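Long-range contacts in aldose-aldose oxidoreductase (Caulobacter crescentus, PDB 5A04), which probably oxidises one aldose sugar and reduces another by way of a bound NADP(H) cofactor: residues L7-L12 / E30-A35; K126-Y131 / P310-D315; Q136-E141 / Q268-R273; E201-N206 / Q228-S233. All blocks are in the same frame, centred on the assembly; numbering follows the deposited sequence.

Contact 1: residues L7-L12 / E30-A35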
loop_
_atom_site.group_PDB
_atom_site.type_symbol
_atom_site.label_atom_id
_atom_site.label_comp_id
_atom_site.label_asym_id
_atom_site.label_seq_id
_atom_site.Cartn_x
_atom_site.Cartn_y
_atom_site.Cartn_z
ATOM N N LEU A 7 -7.114 15.111 -37.852
ATOM C CA LEU A 7 -8.521 14.783 -37.684
ATOM C C LEU A 7 -9.165 15.796 -36.755
ATOM O O LEU A 7 -8.514 16.294 -35.842
ATOM C CB LEU A 7 -8.691 13.365 -37.143
ATOM C CG LEU A 7 -8.185 12.293 -38.108
ATOM C CD1 LEU A 7 -8.707 10.942 -37.676
ATOM C CD2 LEU A 7 -8.608 12.604 -39.545
ATOM N N GLY A 8 -10.441 16.096 -36.981
ATOM C CA GLY A 8 -11.116 17.135 -36.220
ATOM C C GLY A 8 -11.859 16.616 -34.996
ATOM O O GLY A 8 -12.664 15.700 -35.093
ATOM N N TYR A 9 -11.576 17.213 -33.841
ATOM C CA TYR A 9 -12.269 16.881 -32.593
ATOM C C TYR A 9 -13.432 17.823 -32.290
ATOM O O TYR A 9 -13.287 19.046 -32.380
ATOM C CB TYR A 9 -11.289 16.945 -31.413
ATOM C CG TYR A 9 -10.506 15.693 -31.140
ATOM C CD1 TYR A 9 -9.409 15.332 -31.925
ATOM C CD2 TYR A 9 -10.828 14.896 -30.050
ATOM C CE1 TYR A 9 -8.689 14.174 -31.653
ATOM C CE2 TYR A 9 -10.126 13.752 -29.766
ATOM C CZ TYR A 9 -9.058 13.387 -30.555
ATOM O OH TYR A 9 -8.364 12.234 -30.240
ATOM N N ALA A 10 -14.575 17.254 -31.910
ATOM C CA ALA A 10 -15.600 17.997 -31.204
ATOM C C ALA A 10 -15.440 17.706 -29.713
ATOM O O ALA A 10 -15.447 16.550 -29.310
ATOM C CB ALA A 10 -17.014 17.598 -31.693
ATOM N N ILE A 11 -15.256 18.744 -28.905
ATOM C CA ILE A 11 -15.171 18.568 -27.457
ATOM C C ILE A 11 -16.567 18.750 -26.863
ATOM O O ILE A 11 -17.227 19.774 -27.083
ATOM C CB ILE A 11 -14.172 19.560 -26.814
ATOM C CG1 ILE A 11 -12.782 19.409 -27.455
ATOM C CG2 ILE A 11 -14.083 19.335 -25.303
ATOM C CD1 ILE A 11 -12.179 18.010 -27.350
ATOM N N LEU A 12 -17.033 17.734 -26.137
ATOM C CA LEU A 12 -18.398 17.727 -25.635
ATOM C C LEU A 12 -18.380 17.734 -24.108
ATOM O O LEU A 12 -17.871 16.803 -23.486
ATOM C CB LEU A 12 -19.155 16.504 -26.185
ATOM C CG LEU A 12 -20.668 16.435 -25.936
ATOM C CD1 LEU A 12 -21.319 15.528 -26.994
ATOM C CD2 LEU A 12 -20.974 15.903 -24.548
ATOM N N GLU A 30 0.025 16.678 -33.544
ATOM C CA GLU A 30 0.472 16.611 -34.930
ATOM C C GLU A 30 -0.582 16.060 -35.871
ATOM O O GLU A 30 -0.475 16.232 -37.083
ATOM C CB GLU A 30 1.718 15.743 -35.052
ATOM C CG GLU A 30 2.911 16.272 -34.312
ATOM C CD GLU A 30 4.053 15.285 -34.332
ATOM O OE1 GLU A 30 3.898 14.192 -33.750
ATOM O OE2 GLU A 30 5.096 15.599 -34.945
ATOM N N HIS A 31 -1.590 15.384 -35.319
ATOM C CA HIS A 31 -2.586 14.716 -36.158
ATOM C C HIS A 31 -4.009 14.989 -35.713
ATOM O O HIS A 31 -4.937 14.298 -36.141
ATOM C CB HIS A 31 -2.330 13.209 -36.174
ATOM C CG HIS A 31 -1.007 12.850 -36.763
ATOM N ND1 HIS A 31 -0.721 13.023 -38.101
ATOM C CD2 HIS A 31 0.121 12.367 -36.193
ATOM C CE1 HIS A 31 0.526 12.651 -38.331
ATOM N NE2 HIS A 31 1.057 12.249 -37.191
ATOM N N SER A 32 -4.170 16.005 -34.871
ATOM C CA SER A 32 -5.467 16.356 -34.305
ATOM C C SER A 32 -5.661 17.855 -34.296
ATOM O O SER A 32 -4.712 18.598 -34.079
ATOM C CB SER A 32 -5.593 15.823 -32.872
ATOM O OG SER A 32 -5.149 14.481 -32.823
ATOM N N ARG A 33 -6.893 18.297 -34.512
ATOM C CA ARG A 33 -7.218 19.711 -34.377
ATOM C C ARG A 33 -8.580 19.875 -33.730
ATOM O O ARG A 33 -9.451 19.010 -33.843
ATOM C CB ARG A 33 -7.187 20.419 -35.739
ATOM C CG ARG A 33 -8.246 19.916 -36.729
ATOM C CD ARG A 33 -8.196 20.697 -38.046
ATOM N NE ARG A 33 -8.402 22.124 -37.826
ATOM C CZ ARG A 33 -9.591 22.719 -37.799
ATOM N NH1 ARG A 33 -10.700 22.010 -37.983
ATOM N NH2 ARG A 33 -9.676 24.029 -37.588
ATOM N N LEU A 34 -8.755 20.990 -33.039
ATOM C CA LEU A 34 -10.035 21.321 -32.449
ATOM C C LEU A 34 -10.968 21.857 -33.542
ATOM O O LEU A 34 -10.659 22.859 -34.184
ATOM C CB LEU A 34 -9.830 22.345 -31.330
ATOM C CG LEU A 34 -11.104 22.807 -30.634
ATOM C CD1 LEU A 34 -11.803 21.601 -30.017
ATOM C CD2 LEU A 34 -10.769 23.856 -29.582
ATOM N N ALA A 35 -12.100 21.190 -33.755
ATOM C CA ALA A 35 -12.976 21.522 -34.880
ATOM C C ALA A 35 -14.359 22.005 -34.453
ATOM O O ALA A 35 -15.017 22.751 -35.184
ATOM C CB ALA A 35 -13.110 20.316 -35.810
#

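Contact 2: residues K126-Y131 / P310-D315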
loop_
_atom_site.group_PDB
_atom_site.type_symbol
_atom_site.label_atom_id
_atom_site.label_comp_id
_atom_site.label_asym_id
_atom_site.label_seq_id
_atom_site.Cartn_x
_atom_site.Cartn_y
_atom_site.Cartn_z
ATOM N N LYS A 126 -14.305 3.917 -34.224
ATOM C CA LYS A 126 -13.419 3.525 -33.140
ATOM C C LYS A 126 -13.817 4.174 -31.822
ATOM O O LYS A 126 -14.426 5.252 -31.797
ATOM C CB LYS A 126 -11.975 3.876 -33.499
ATOM C CG LYS A 126 -11.467 3.030 -34.654
ATOM C CD LYS A 126 -10.017 3.324 -34.990
ATOM C CE LYS A 126 -9.625 2.621 -36.287
ATOM N NZ LYS A 126 -9.839 1.151 -36.189
ATOM N N LEU A 127 -13.471 3.498 -30.734
ATOM C CA LEU A 127 -13.783 3.950 -29.380
ATOM C C LEU A 127 -12.533 3.842 -28.525
ATOM O O LEU A 127 -11.908 2.781 -28.460
ATOM C CB LEU A 127 -14.913 3.107 -28.777
ATOM C CG LEU A 127 -15.305 3.318 -27.312
ATOM C CD1 LEU A 127 -15.729 4.773 -27.030
ATOM C CD2 LEU A 127 -16.437 2.326 -26.947
ATOM N N MET A 128 -12.154 4.943 -27.888
ATOM C CA MET A 128 -10.980 4.961 -27.034
ATOM C C MET A 128 -11.341 5.614 -25.709
ATOM O O MET A 128 -12.111 6.574 -25.682
ATOM C CB MET A 128 -9.834 5.722 -27.713
ATOM C CG MET A 128 -8.576 5.772 -26.877
ATOM S SD MET A 128 -7.281 6.668 -27.771
ATOM C CE MET A 128 -6.160 7.064 -26.430
ATOM N N ILE A 129 -10.810 5.075 -24.613
ATOM C CA ILE A 129 -11.032 5.638 -23.287
ATOM C C ILE A 129 -9.812 6.474 -22.875
ATOM O O ILE A 129 -8.673 6.123 -23.186
ATOM C CB ILE A 129 -11.296 4.526 -22.246
ATOM C CG1 ILE A 129 -12.383 3.576 -22.767
ATOM C CG2 ILE A 129 -11.647 5.116 -20.870
ATOM C CD1 ILE A 129 -13.719 4.247 -23.098
ATOM N N GLY A 130 -10.059 7.559 -22.159
ATOM C CA GLY A 130 -9.019 8.532 -21.862
ATOM C C GLY A 130 -8.063 8.138 -20.751
ATOM O O GLY A 130 -7.934 8.857 -19.757
ATOM N N TYR A 131 -7.375 7.014 -20.919
ATOM C CA TYR A 131 -6.345 6.618 -19.958
ATOM C C TYR A 131 -4.996 7.237 -20.339
ATOM O O TYR A 131 -4.091 6.559 -20.833
ATOM C CB TYR A 131 -6.242 5.089 -19.875
ATOM C CG TYR A 131 -7.460 4.405 -19.244
ATOM C CD1 TYR A 131 -7.823 4.655 -17.922
ATOM C CD2 TYR A 131 -8.217 3.489 -19.966
ATOM C CE1 TYR A 131 -8.930 4.016 -17.339
ATOM C CE2 TYR A 131 -9.319 2.840 -19.382
ATOM C CZ TYR A 131 -9.657 3.111 -18.076
ATOM O OH TYR A 131 -10.727 2.473 -17.500
ATOM N N PRO A 310 -7.012 1.260 -30.885
ATOM C CA PRO A 310 -6.381 1.996 -29.781
ATOM C C PRO A 310 -5.830 1.061 -28.713
ATOM O O PRO A 310 -6.419 0.009 -28.456
ATOM C CB PRO A 310 -7.524 2.845 -29.216
ATOM C CG PRO A 310 -8.497 2.985 -30.347
ATOM C CD PRO A 310 -8.401 1.686 -31.124
ATOM N N ILE A 311 -4.727 1.440 -28.080
ATOM C CA ILE A 311 -4.162 0.591 -27.052
ATOM C C ILE A 311 -5.025 0.608 -25.790
ATOM O O ILE A 311 -4.930 -0.295 -24.970
ATOM C CB ILE A 311 -2.732 0.998 -26.691
ATOM C CG1 ILE A 311 -2.702 2.406 -26.098
ATOM C CG2 ILE A 311 -1.827 0.894 -27.918
ATOM C CD1 ILE A 311 -1.354 2.765 -25.495
ATOM N N VAL A 312 -5.859 1.634 -25.642
ATOM C CA VAL A 312 -6.829 1.677 -24.553
ATOM C C VAL A 312 -8.231 1.850 -25.149
ATOM O O VAL A 312 -8.830 2.929 -25.110
ATOM C CB VAL A 312 -6.511 2.796 -23.523
ATOM C CG1 VAL A 312 -5.311 2.388 -22.659
ATOM C CG2 VAL A 312 -6.239 4.136 -24.204
ATOM N N GLY A 313 -8.745 0.767 -25.716
ATOM C CA GLY A 313 -10.044 0.801 -26.366
ATOM C C GLY A 313 -11.185 0.612 -25.386
ATOM O O GLY A 313 -10.971 0.512 -24.177
ATOM N N GLY A 314 -12.411 0.572 -25.897
ATOM C CA GLY A 314 -13.564 0.327 -25.041
ATOM C C GLY A 314 -13.410 -0.925 -24.191
ATOM O O GLY A 314 -13.913 -0.988 -23.067
ATOM N N ASP A 315 -12.710 -1.927 -24.711
ATOM C CA ASP A 315 -12.502 -3.160 -23.947
ATOM C C ASP A 315 -11.677 -2.930 -22.674
ATOM O O ASP A 315 -11.908 -3.592 -21.660
ATOM C CB ASP A 315 -11.829 -4.216 -24.819
ATOM C CG ASP A 315 -10.479 -3.764 -25.329
ATOM O OD1 ASP A 315 -10.434 -2.801 -26.136
ATOM O OD2 ASP A 315 -9.463 -4.365 -24.915
HETATM O O HOH W 1 -12.180 0.160 -28.827
#

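Contact 3: residues Q136-E141 / Q268-R273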
loop_
_atom_site.group_PDB
_atom_site.type_symbol
_atom_site.label_atom_id
_atom_site.label_comp_id
_atom_site.label_asym_id
_atom_site.label_seq_id
_atom_site.Cartn_x
_atom_site.Cartn_y
_atom_site.Cartn_z
ATOM N N GLN A 136 2.238 8.656 -20.807
ATOM C CA GLN A 136 3.027 9.516 -19.925
ATOM C C GLN A 136 4.401 8.875 -19.724
ATOM O O GLN A 136 4.503 7.665 -19.531
ATOM C CB GLN A 136 2.282 9.725 -18.604
ATOM C CG GLN A 136 2.780 10.867 -17.739
ATOM C CD GLN A 136 4.081 10.538 -17.043
ATOM O OE1 GLN A 136 4.314 9.392 -16.662
ATOM N NE2 GLN A 136 4.939 11.549 -16.864
ATOM N N ALA A 137 5.459 9.688 -19.811
ATOM C CA ALA A 137 6.828 9.173 -19.956
ATOM C C ALA A 137 7.261 8.217 -18.845
ATOM O O ALA A 137 7.843 7.158 -19.114
ATOM C CB ALA A 137 7.819 10.346 -20.033
ATOM N N HIS A 138 6.981 8.588 -17.603
ATOM C CA HIS A 138 7.410 7.758 -16.473
ATOM C C HIS A 138 6.633 6.451 -16.422
ATOM O O HIS A 138 7.202 5.396 -16.139
ATOM C CB HIS A 138 7.259 8.513 -15.150
ATOM C CG HIS A 138 8.039 9.795 -15.094
ATOM N ND1 HIS A 138 7.720 10.892 -15.865
ATOM C CD2 HIS A 138 9.115 10.158 -14.351
ATOM C CE1 HIS A 138 8.570 11.872 -15.608
ATOM N NE2 HIS A 138 9.428 11.454 -14.693
ATOM N N ASN A 139 5.335 6.513 -16.691
ATOM C CA ASN A 139 4.525 5.291 -16.719
ATOM C C ASN A 139 5.002 4.332 -17.803
ATOM O O ASN A 139 5.131 3.128 -17.577
ATOM C CB ASN A 139 3.043 5.639 -16.918
ATOM C CG ASN A 139 2.396 6.128 -15.647
ATOM O OD1 ASN A 139 1.801 5.342 -14.906
ATOM N ND2 ASN A 139 2.527 7.423 -15.364
ATOM N N ILE A 140 5.280 4.866 -18.985
ATOM C CA ILE A 140 5.796 4.054 -20.075
ATOM C C ILE A 140 7.116 3.383 -19.674
ATOM O O ILE A 140 7.311 2.193 -19.919
ATOM C CB ILE A 140 5.974 4.905 -21.340
ATOM C CG1 ILE A 140 4.592 5.289 -21.885
ATOM C CG2 ILE A 140 6.757 4.151 -22.398
ATOM C CD1 ILE A 140 4.639 6.299 -23.003
ATOM N N GLU A 141 7.988 4.138 -19.011
ATOM C CA GLU A 141 9.263 3.602 -18.522
ATOM C C GLU A 141 9.070 2.457 -17.510
ATOM O O GLU A 141 9.754 1.436 -17.593
ATOM C CB GLU A 141 10.096 4.721 -17.895
ATOM C CG GLU A 141 11.525 4.305 -17.531
ATOM C CD GLU A 141 12.513 4.415 -18.693
ATOM O OE1 GLU A 141 12.170 4.979 -19.753
ATOM O OE2 GLU A 141 13.654 3.928 -18.540
ATOM N N GLN A 268 1.197 16.680 -14.211
ATOM C CA GLN A 268 2.629 16.868 -14.364
ATOM C C GLN A 268 3.329 16.549 -13.045
ATOM O O GLN A 268 2.679 16.263 -12.037
ATOM C CB GLN A 268 2.942 18.307 -14.793
ATOM C CG GLN A 268 2.293 19.357 -13.896
ATOM C CD GLN A 268 2.491 20.781 -14.413
ATOM O OE1 GLN A 268 3.167 21.005 -15.420
ATOM N NE2 GLN A 268 1.895 21.745 -13.723
ATOM N N GLY A 269 4.650 16.604 -13.054
ATOM C CA GLY A 269 5.408 16.507 -11.813
ATOM C C GLY A 269 5.843 15.111 -11.407
ATOM O O GLY A 269 6.423 14.935 -10.327
ATOM N N GLN A 270 5.584 14.127 -12.269
ATOM C CA GLN A 270 6.033 12.745 -12.039
ATOM C C GLN A 270 7.503 12.655 -11.618
ATOM O O GLN A 270 8.368 13.331 -12.182
ATOM C CB GLN A 270 5.837 11.897 -13.301
ATOM C CG GLN A 270 4.447 11.269 -13.444
ATOM C CD GLN A 270 3.393 12.233 -13.968
ATOM O OE1 GLN A 270 3.644 13.433 -14.147
ATOM N NE2 GLN A 270 2.202 11.704 -14.238
ATOM N N ALA A 271 7.772 11.821 -10.618
ATOM C CA ALA A 271 9.140 11.528 -10.190
ATOM C C ALA A 271 9.266 10.029 -9.974
ATOM O O ALA A 271 8.470 9.447 -9.247
ATOM C CB ALA A 271 9.493 12.292 -8.911
ATOM N N MET A 272 10.264 9.414 -10.600
ATOM C CA MET A 272 10.466 7.968 -10.494
ATOM C C MET A 272 11.737 7.625 -9.715
ATOM O O MET A 272 12.767 8.278 -9.865
ATOM C CB MET A 272 10.508 7.337 -11.892
ATOM C CG MET A 272 11.072 5.910 -11.940
ATOM S SD MET A 272 11.045 5.212 -13.621
ATOM C CE MET A 272 9.307 4.932 -13.844
ATOM N N ARG A 273 11.648 6.612 -8.858
ATOM C CA ARG A 273 12.812 6.100 -8.137
ATOM C C ARG A 273 12.857 4.593 -8.360
ATOM O O ARG A 273 11.809 3.945 -8.419
ATOM C CB ARG A 273 12.702 6.452 -6.647
ATOM C CG ARG A 273 13.870 6.033 -5.777
ATOM C CD ARG A 273 13.732 6.664 -4.391
ATOM N NE ARG A 273 12.611 6.111 -3.629
ATOM C CZ ARG A 273 12.723 5.600 -2.407
ATOM N NH1 ARG A 273 13.907 5.569 -1.803
ATOM N NH2 ARG A 273 11.654 5.116 -1.784
HETATM O O HOH W 2 4.027 14.408 -16.836
#

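Contact 4: residues E201-N206 / Q228-S233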
loop_
_atom_site.group_PDB
_atom_site.type_symbol
_atom_site.label_atom_id
_atom_site.label_comp_id
_atom_site.label_asym_id
_atom_site.label_seq_id
_atom_site.Cartn_x
_atom_site.Cartn_y
_atom_site.Cartn_z
ATOM N N GLU A 201 -5.029 -9.676 -15.879
ATOM C CA GLU A 201 -6.358 -9.384 -15.344
ATOM C C GLU A 201 -6.571 -10.170 -14.059
ATOM O O GLU A 201 -6.201 -11.339 -13.986
ATOM C CB GLU A 201 -7.447 -9.738 -16.369
ATOM C CG GLU A 201 -7.232 -9.087 -17.722
ATOM C CD GLU A 201 -7.370 -7.578 -17.668
ATOM O OE1 GLU A 201 -8.119 -7.086 -16.794
ATOM O OE2 GLU A 201 -6.757 -6.891 -18.509
ATOM N N PRO A 202 -7.181 -9.537 -13.045
ATOM C CA PRO A 202 -7.260 -10.195 -11.733
ATOM C C PRO A 202 -8.212 -11.385 -11.721
ATOM O O PRO A 202 -9.168 -11.421 -12.502
ATOM C CB PRO A 202 -7.758 -9.086 -10.801
ATOM C CG PRO A 202 -8.394 -8.074 -11.697
ATOM C CD PRO A 202 -7.731 -8.169 -13.035
ATOM N N VAL A 203 -7.931 -12.353 -10.857
ATOM C CA VAL A 203 -8.820 -13.507 -10.725
ATOM C C VAL A 203 -9.493 -13.539 -9.361
ATOM O O VAL A 203 -10.376 -14.362 -9.121
ATOM C CB VAL A 203 -8.077 -14.835 -10.952
ATOM C CG1 VAL A 203 -7.712 -14.981 -12.428
ATOM C CG2 VAL A 203 -6.851 -14.932 -10.056
ATOM N N ALA A 204 -9.082 -12.652 -8.460
ATOM C CA ALA A 204 -9.723 -12.592 -7.152
ATOM C C ALA A 204 -9.578 -11.199 -6.577
ATOM O O ALA A 204 -8.572 -10.526 -6.823
ATOM C CB ALA A 204 -9.130 -13.635 -6.201
ATOM N N VAL A 205 -10.588 -10.780 -5.824
ATOM C CA VAL A 205 -10.688 -9.418 -5.324
ATOM C C VAL A 205 -11.185 -9.405 -3.882
ATOM O O VAL A 205 -12.193 -10.048 -3.576
ATOM C CB VAL A 205 -11.674 -8.592 -6.181
ATOM C CG1 VAL A 205 -11.820 -7.183 -5.618
ATOM C CG2 VAL A 205 -11.231 -8.569 -7.642
ATOM N N ASN A 206 -10.477 -8.684 -3.011
ATOM C CA ASN A 206 -10.963 -8.312 -1.671
ATOM C C ASN A 206 -11.169 -6.818 -1.616
ATOM O O ASN A 206 -10.495 -6.082 -2.336
ATOM C CB ASN A 206 -9.959 -8.666 -0.557
ATOM C CG ASN A 206 -10.012 -10.106 -0.126
ATOM O OD1 ASN A 206 -11.031 -10.785 -0.276
ATOM N ND2 ASN A 206 -8.906 -10.580 0.448
ATOM N N GLN A 228 -7.758 -5.461 -2.756
ATOM C CA GLN A 228 -6.644 -6.348 -3.049
ATOM C C GLN A 228 -6.971 -7.103 -4.319
ATOM O O GLN A 228 -8.118 -7.507 -4.503
ATOM C CB GLN A 228 -6.424 -7.356 -1.923
ATOM C CG GLN A 228 -6.229 -6.733 -0.561
ATOM C CD GLN A 228 -5.851 -7.771 0.461
ATOM O OE1 GLN A 228 -6.671 -8.625 0.826
ATOM N NE2 GLN A 228 -4.594 -7.725 0.926
ATOM N N LEU A 229 -5.968 -7.300 -5.169
ATOM C CA LEU A 229 -6.120 -8.095 -6.384
ATOM C C LEU A 229 -5.113 -9.227 -6.403
ATOM O O LEU A 229 -3.948 -9.040 -6.041
ATOM C CB LEU A 229 -5.925 -7.227 -7.637
ATOM C CG LEU A 229 -6.759 -5.948 -7.750
ATOM C CD1 LEU A 229 -6.308 -5.118 -8.947
ATOM C CD2 LEU A 229 -8.238 -6.275 -7.862
ATOM N N LEU A 230 -5.558 -10.398 -6.851
ATOM C CA LEU A 230 -4.644 -11.500 -7.145
ATOM C C LEU A 230 -4.700 -11.787 -8.639
ATOM O O LEU A 230 -5.784 -11.770 -9.223
ATOM C CB LEU A 230 -5.027 -12.748 -6.343
ATOM C CG LEU A 230 -4.205 -14.018 -6.572
ATOM C CD1 LEU A 230 -2.763 -13.866 -6.083
ATOM C CD2 LEU A 230 -4.892 -15.197 -5.865
ATOM N N PHE A 231 -3.541 -12.036 -9.249
ATOM C CA PHE A 231 -3.455 -12.286 -10.689
ATOM C C PHE A 231 -3.017 -13.737 -10.966
ATOM O O PHE A 231 -2.436 -14.377 -10.089
ATOM C CB PHE A 231 -2.469 -11.302 -11.330
ATOM C CG PHE A 231 -2.899 -9.854 -11.235
ATOM C CD1 PHE A 231 -2.553 -9.082 -10.141
ATOM C CD2 PHE A 231 -3.644 -9.277 -12.247
ATOM C CE1 PHE A 231 -2.949 -7.740 -10.063
ATOM C CE2 PHE A 231 -4.048 -7.944 -12.183
ATOM C CZ PHE A 231 -3.695 -7.175 -11.084
ATOM N N PRO A 232 -3.273 -14.252 -12.185
ATOM C CA PRO A 232 -2.942 -15.663 -12.467
ATOM C C PRO A 232 -1.477 -16.030 -12.235
ATOM O O PRO A 232 -1.189 -17.151 -11.816
ATOM C CB PRO A 232 -3.305 -15.811 -13.952
ATOM C CG PRO A 232 -4.425 -14.835 -14.137
ATOM C CD PRO A 232 -4.012 -13.638 -13.304
ATOM N N SER A 233 -0.564 -15.097 -12.487
ATOM C CA SER A 233 0.858 -15.365 -12.320
ATOM C C SER A 233 1.260 -15.498 -10.859
ATOM O O SER A 233 2.380 -15.925 -10.546
ATOM C CB SER A 233 1.684 -14.243 -12.946
ATOM O OG SER A 233 1.552 -13.076 -12.152
#

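Contact 1: residues L7-L12 / E30-A35
The first beta-alpha-beta unit of the Rossmann fold is closed here: strands 7-12 and 32-38, joined through helix 16-22, lie side by side and parallel, with Leu7 paired to Ser32 and Tyr9 to Leu34. Leu7 N donates to His31 O at 2.9 Å, and the ladder continues as Arg33 N to Leu7 O, Tyr9 N to Arg33 O at 2.8 Å and Ala35 N to Tyr9 O. Tyr9 and Ser32 share the face covered by helix 292-306. Tyr9 CE1 comes within 3.7 Å of Ser32 CB; Tyr9 OH bonds to Leu297 O, while Ser32 OG pairs with Asp298 and Ser301, so both hydroxyls tie the sheet to that helix. On the opposite face Gly8 has no side chain, and Ala35 CB comes to 3.8 Å from Gly8 CA. The short segments diverge with a 46° angle between their directions, and past Tyr9 the contact narrows to one branch of Leu34. Its CG stands anti to the backbone N (chi1 179°), which carries CD1 across the strand gap to Ile11, whose chain it meets at about a right angle, CD1 to Ile11 CG1 at 3.5 Å.

Contact 2: residues K126-Y131 / P310-D315
Met128 turns CG anti to its backbone N (chi1 -180°) and runs extended from there, which carries the thioether chain obliquely across Pro310 and brings its methyl to Val312. The residue sits on strand 127-129, the last strand of the parallel Rossmann sheet within this chain, and the partner is the turn leading into helix 314-333 of the C-terminal domain. Met128 CG lies 3.9 Å from Pro310 CB, and farther out Met128 CE touches Val312 CG2 at 3.7 Å. Val312 places CG1 beside its backbone N (chi1 -74°), directed at Tyr131, so that its two methyls serve different partners; Val312 CB comes to the edge of the tyrosine ring. The backbones are joined by one good bond, Ile129 N to Val312 O at 3.0 Å, nearly straight at 166°. Leu127 O is reached more loosely: Gly314 N makes only a weak direct bond to it, and a water fills in by donating to Leu127 O and accepting from Gly314 N. Gly313 is the N-cap of the helix, and Gly314 begins its first turn against Leu127. Just past the strand, Gly130 centres an inverse gamma turn and touches the NADPH, which puts this domain junction beside the cofactor. Next to that turn, Tyr131 CB packs 4.0 Å from Val312 CG1.

Contact 3: residues Q136-E141 / Q268-R273
Gln270, on the way into strand 272-275 of the C-terminal domain's mixed sheet, lays its side chain over two flat groups at the start of helix 137-147: its CB covers the imidazole of His138 and its amide stacks on that of Gln136. Gln270 CB stands 3.5 Å from the His138 ring centroid, a CH-pi contact over the face that leans toward ND1. A bend at chi2 (80°) then swings the Gln270 amide across to Gln136, whose chain comes from the opposite direction. The two amide planes are 8° apart, with Gln136 NE2 3.4 Å from Gln270 CD.

Gln136 is the N-cap of the helix. A bend at chi2 (-75°) folds its amide back over the helix start, where OE1 accepts from Asn139 N and Asn139 ND2, which approach from opposite faces of its plane, and more weakly from His138 N. Gln136 NE2 donates to His138 ND1 at 3.0 Å, and a water accepts from Gln136 NE2 and donates to Gln270 OE1. Gln270 NE2 turns to Ser266 O and Ala264 O.

Met272 bends at chi3, bringing CE to within 3.1 Å of His138 O. Its CB lies at the in-plane edge of the imidazole, and its chain crosses that of Glu141 at about a right angle, with Met272 SD 4.0 Å from Glu141 CG. Glu141's carboxylate is directed to Arg283.

No direct hydrogen bond spans the two segments. The chemistry is stacking and a water bridge, and the donation to ND1 is consistent with an unprotonated nitrogen, in which case a neutral His138 would probably carry its proton on NE2.

Contact 4: residues E201-N206 / Q228-S233
A classic beta bulge opens this antiparallel pairing in the large mixed sheet of the C-terminal domain: Val203 and Ala204 both face Leu230. Val203 N gives Leu230 O a straight 2.8 Å bond, while Ala204 N reaches the same oxygen only weakly. Beyond the bulge the ladder is regular, with Leu230 N donating to Ala204 O and a reciprocal pair of bonds joining Asn206 and Gln228.

The same Asn206-Gln228 pair is bonded again through its side chains. Gln228, its CG beside the backbone N (chi1 -55°) and its chain extended beyond, crosses Asn206 obliquely and brings OE1 to Asn206 ND2 at 3.0 Å. The N-H...O angle is 172°, the oxygen lies in the asparagine's amide plane, and the two amides are nearly coplanar, 21° apart. Asn206 OD1 goes to Thr336, and Gln228 NE2 to Asn238 and to Asn226 O of the second subunit, so both amides are held at each end.

On the other face, Val205 and Leu229 run side by side, Val205 CG2 touching Leu229 CD2 at 3.8 Å, and Pro202 CB adjoins the same leucine methyl. Pro202 also lies alongside Phe231, its CB over one face of the phenyl ring and Pro202 CD 3.8 Å from Phe231 CE2. At the loop end, Val203 CG1 meets Pro232 CG at 3.7 Å.

Helices 182-198 and 314-333 cover the face of Leu229 and Val205, through Leu191 and Ala194 from one and Val323 and Ile327 from the other. Strand 337-338 flanks 204-210, and the face of Asn206, Gln228 and Leu230 packs on Val208 and Phe227 of the second subunit.

How the contacts relate
Contact 1 comes first along the chain and lies wholly in the Rossmann domain. Contact 2 follows, its centre about 16 Å away, on the edge strand of the same parallel sheet, and joins that domain to the C-terminal one near NADPH. The chain between its two segments contains both segments of contact 3, which in turn enclose contact 4. Contacts 3 and 4 both reach the mixed sheet, with centres about 25 Å apart: contact 3 near one end, about 8 Å from the glucose at Gln270's side chain, contact 4 near the other, at the subunit interface. Contacts 1 and 4, about 38 Å apart, lie on opposite sides of the chain's centre, with the domain junction between.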